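General secretion pathway protein H (Vibrio cholerae, PDB 4DQ9) forms part of the pseudopilus tip complex of the type II secretion system, which recognises and binds secretion substrates, such as proteases and toxins, for export from the periplasm. Local coordinates at residues S129-G134 with D138-V143. Residues are numbered along the deposited sequence; the frame is centred on the assembly and turned at random.
Sequences SIFPKG and DEQWRV
I130 and W141 share a direct backbone hydrogen bond, I130 N to W141 O at 3.0 Å, nearly straight with an N-H...O angle of 163°. In place of the return bond a water donates to I130 O and accepts from W141 N at 3.1 Å, so it bridges the strands where they begin to part. The same water gives its second hydrogen to Q140 OE1 at 2.7 Å, tying the side-chain amide into the backbone ladder. That amide rests on F131 CB, 3.4 Å from Q140 CD, whereas the ring is met mainly by Q140 CG, obliquely and 3.9 Å from F131 CG. The two side chains cross at about a right angle, with amide and ring planes 24° apart; the bend at chi2 (-69°) carries the amide across F131 CB. The arrangement is a worked example of a β-hairpin opening toward its loop: strands 126-132 and 141-145 are the central pair of a four-stranded antiparallel sheet. One step further from the loop, S129 and R142 form a non-hydrogen-bonded pair, their CB atoms 4.0 Å apart. R142, its chain extended from CG to NE, brings NH1 to Q140 O at 2.9 Å with that oxygen in the guanidinium plane; NH1 also binds A155 O. Farther out, the connecting loop fixes both polar ends: Q140 NE2 donates to E136 O and Q135 OE1, and S129 OG bonds P137 O. W141 packs on K7 and A10 of helix 2-27.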
ATOM      1  N   SER A 129     -21.067  -2.897  -2.764  1.00 16.30           N
ATOM      2  CA  SER A 129     -22.516  -2.814  -2.661  1.00 15.27           C
ATOM      3  C   SER A 129     -22.946  -2.748  -1.232  1.00 15.38           C
ATOM      4  O   SER A 129     -22.265  -3.235  -0.295  1.00 15.22           O
ATOM      5  CB  SER A 129     -23.119  -3.954  -3.370  1.00 21.46           C
ATOM      6  OG  SER A 129     -23.059  -5.044  -2.630  1.00 23.25           O
ATOM      7  N   ILE A 130     -24.086  -2.102  -1.055  1.00 13.74           N
ATOM      8  CA  ILE A 130     -24.651  -1.754   0.300  1.00 14.67           C
ATOM      9  C   ILE A 130     -26.103  -2.141   0.233  1.00 15.16           C
ATOM     10  O   ILE A 130     -26.822  -1.712  -0.646  1.00 17.63           O
ATOM     11  CB  ILE A 130     -24.468  -0.291   0.687  1.00 14.78           C
ATOM     12  CG1 ILE A 130     -22.953   0.142   0.765  1.00 15.09           C
ATOM     13  CG2 ILE A 130     -25.160   0.106   2.115  1.00 15.28           C
ATOM     14  CD1 ILE A 130     -22.653   1.650   0.833  1.00 16.16           C
ATOM     15  N   PHE A 131     -26.530  -2.850   1.212  1.00 14.49           N
ATOM     16  CA  PHE A 131     -27.804  -3.519   1.163  1.00 16.01           C
ATOM     17  C   PHE A 131     -28.331  -3.972   2.516  1.00 16.85           C
ATOM     18  O   PHE A 131     -27.613  -4.149   3.453  1.00 14.98           O
ATOM     19  CB  PHE A 131     -27.756  -4.713   0.243  1.00 17.40           C
ATOM     20  CG  PHE A 131     -26.633  -5.655   0.567  1.00 15.85           C
ATOM     21  CD1 PHE A 131     -25.359  -5.408   0.099  1.00 17.50           C
ATOM     22  CD2 PHE A 131     -26.808  -6.763   1.404  1.00 17.48           C
ATOM     23  CE1 PHE A 131     -24.310  -6.248   0.344  1.00 15.85           C
ATOM     24  CE2 PHE A 131     -25.744  -7.638   1.694  1.00 23.04           C
ATOM     25  CZ  PHE A 131     -24.470  -7.370   1.222  1.00 21.07           C
ATOM     26  N   PRO A 132     -29.650  -4.142   2.607  1.00 17.80           N
ATOM     27  CA  PRO A 132     -30.210  -4.484   3.881  1.00 18.69           C
ATOM     28  C   PRO A 132     -29.780  -5.910   4.298  1.00 16.60           C
ATOM     29  O   PRO A 132     -29.707  -6.906   3.482  1.00 19.06           O
ATOM     30  CB  PRO A 132     -31.716  -4.483   3.624  1.00 18.71           C
ATOM     31  CG  PRO A 132     -31.861  -3.533   2.544  1.00 18.64           C
ATOM     32  CD  PRO A 132     -30.695  -3.776   1.650  1.00 20.71           C
ATOM     33  N   LYS A 133     -29.590  -6.035   5.614  1.00 18.40           N
ATOM     34  CA  LYS A 133     -29.324  -7.392   6.254  1.00 19.35           C
ATOM     35  C   LYS A 133     -30.433  -8.366   5.852  1.00 19.91           C
ATOM     36  O   LYS A 133     -31.576  -8.008   5.878  1.00 20.75           O
ATOM     37  CB  LYS A 133     -29.149  -7.310   7.767  1.00 21.81           C
ATOM     38  CG  LYS A 133     -28.714  -8.539   8.458  1.00 25.72           C
ATOM     39  CD  LYS A 133     -28.564  -8.315  10.002  1.00 32.29           C
ATOM     40  CE  LYS A 133     -27.749  -7.147  10.393  1.00 36.86           C
ATOM     41  NZ  LYS A 133     -27.956  -6.846  11.851  1.00 39.38           N
ATOM     42  N   GLY A 134     -30.064  -9.570   5.412  1.00 19.52           N
ATOM     43  CA  GLY A 134     -31.058 -10.628   4.986  1.00 22.08           C
ATOM     44  C   GLY A 134     -31.005 -10.814   3.481  1.00 21.01           C
ATOM     45  O   GLY A 134     -31.477 -11.824   2.929  1.00 21.07           O
ATOM     46  N   ASP A 138     -25.733  -8.990  -4.689  1.00 23.25           N
ATOM     47  CA  ASP A 138     -25.891  -8.810  -6.099  1.00 23.51           C
ATOM     48  C   ASP A 138     -27.056  -7.857  -6.419  1.00 23.56           C
ATOM     49  O   ASP A 138     -28.053  -7.827  -5.729  1.00 25.40           O
ATOM     50  CB  ASP A 138     -26.133 -10.203  -6.739  1.00 24.69           C
ATOM     51  CG  ASP A 138     -25.117 -11.249  -6.233  1.00 28.21           C
ATOM     52  OD1 ASP A 138     -24.033 -11.271  -6.914  1.00 29.39           O
ATOM     53  OD2 ASP A 138     -25.398 -11.893  -5.124  1.00 28.86           O
ATOM     54  N   GLU A 139     -26.854  -7.031  -7.423  1.00 24.83           N
ATOM     55  CA  GLU A 139     -27.875  -6.158  -7.955  1.00 25.48           C
ATOM     56  C   GLU A 139     -28.415  -5.242  -6.884  1.00 23.66           C
ATOM     57  O   GLU A 139     -29.624  -5.065  -6.737  1.00 24.74           O
ATOM     58  CB  GLU A 139     -29.001  -7.040  -8.494  1.00 29.09           C
ATOM     59  CG  GLU A 139     -28.699  -7.760  -9.798  1.00 32.83           C
ATOM     60  CD  GLU A 139     -30.016  -7.920 -10.556  1.00 41.61           C
ATOM     61  OE1 GLU A 139     -30.949  -8.648 -10.072  1.00 44.68           O
ATOM     62  OE2 GLU A 139     -30.143  -7.247 -11.599  1.00 49.73           O
ATOM     63  N   GLN A 140     -27.526  -4.647  -6.080  1.00 21.28           N
ATOM     64  CA  GLN A 140     -27.921  -3.731  -4.958  1.00 18.87           C
ATOM     65  C   GLN A 140     -27.431  -2.329  -5.267  1.00 20.71           C
ATOM     66  O   GLN A 140     -26.774  -2.117  -6.301  1.00 19.87           O
ATOM     67  CB  GLN A 140     -27.299  -4.256  -3.629  1.00 16.96           C
ATOM     68  CG  GLN A 140     -27.847  -5.581  -3.146  1.00 19.84           C
ATOM     69  CD  GLN A 140     -29.287  -5.555  -2.652  1.00 20.98           C
ATOM     70  OE1 GLN A 140     -29.914  -4.523  -2.576  1.00 21.57           O
ATOM     71  NE2 GLN A 140     -29.783  -6.700  -2.208  1.00 21.41           N
ATOM     72  N   TRP A 141     -27.728  -1.351  -4.408  1.00 19.11           N
ATOM     73  CA  TRP A 141     -27.096  -0.029  -4.574  1.00 18.21           C
ATOM     74  C   TRP A 141     -25.603  -0.349  -4.509  1.00 17.00           C
ATOM     75  O   TRP A 141     -25.126  -1.057  -3.624  1.00 17.89           O
ATOM     76  CB  TRP A 141     -27.511   0.896  -3.422  1.00 19.32           C
ATOM     77  CG  TRP A 141     -28.838   1.502  -3.670  1.00 18.94           C
ATOM     78  CD1 TRP A 141     -30.044   1.186  -3.105  1.00 20.50           C
ATOM     79  CD2 TRP A 141     -29.081   2.596  -4.544  1.00 19.17           C
ATOM     80  NE1 TRP A 141     -31.021   1.999  -3.621  1.00 22.63           N
ATOM     81  CE2 TRP A 141     -30.450   2.856  -4.534  1.00 20.98           C
ATOM     82  CE3 TRP A 141     -28.242   3.349  -5.401  1.00 21.04           C
ATOM     83  CZ2 TRP A 141     -30.997   3.848  -5.330  1.00 26.49           C
ATOM     84  CZ3 TRP A 141     -28.767   4.281  -6.193  1.00 23.32           C
ATOM     85  CH2 TRP A 141     -30.146   4.544  -6.167  1.00 24.18           C
ATOM     86  N   ARG A 142     -24.881   0.247  -5.429  1.00 16.95           N
ATOM     87  CA  ARG A 142     -23.458  -0.078  -5.596  1.00 17.19           C
ATOM     88  C   ARG A 142     -22.719   1.082  -6.218  1.00 17.07           C
ATOM     89  O   ARG A 142     -23.280   1.932  -6.896  1.00 18.69           O
ATOM     90  CB  ARG A 142     -23.260  -1.350  -6.394  1.00 17.32           C
ATOM     91  CG  ARG A 142     -23.725  -1.349  -7.716  1.00 19.91           C
ATOM     92  CD  ARG A 142     -23.882  -2.810  -8.267  1.00 26.85           C
ATOM     93  NE  ARG A 142     -24.346  -2.752  -9.662  1.00 29.98           N
ATOM     94  CZ  ARG A 142     -25.617  -2.590 -10.047  1.00 33.97           C
ATOM     95  NH1 ARG A 142     -26.596  -2.511  -9.178  1.00 27.00           N
ATOM     96  NH2 ARG A 142     -25.936  -2.559 -11.353  1.00 34.77           N
ATOM     97  N   VAL A 143     -21.439   1.128  -5.878  1.00 16.17           N
ATOM     98  CA  VAL A 143     -20.534   2.034  -6.513  1.00 17.46           C
ATOM     99  C   VAL A 143     -19.458   1.182  -7.174  1.00 17.10           C
ATOM    100  O   VAL A 143     -18.939   0.248  -6.527  1.00 18.40           O
ATOM    101  CB  VAL A 143     -19.891   2.964  -5.492  1.00 17.14           C
ATOM    102  CG1 VAL A 143     -18.840   3.785  -6.191  1.00 21.57           C
ATOM    103  CG2 VAL A 143     -20.953   3.929  -4.895  1.00 21.03           C
TER
HETATM  104  O   HOH W   1     -29.290  -1.957  -1.831  1.00  7.48           O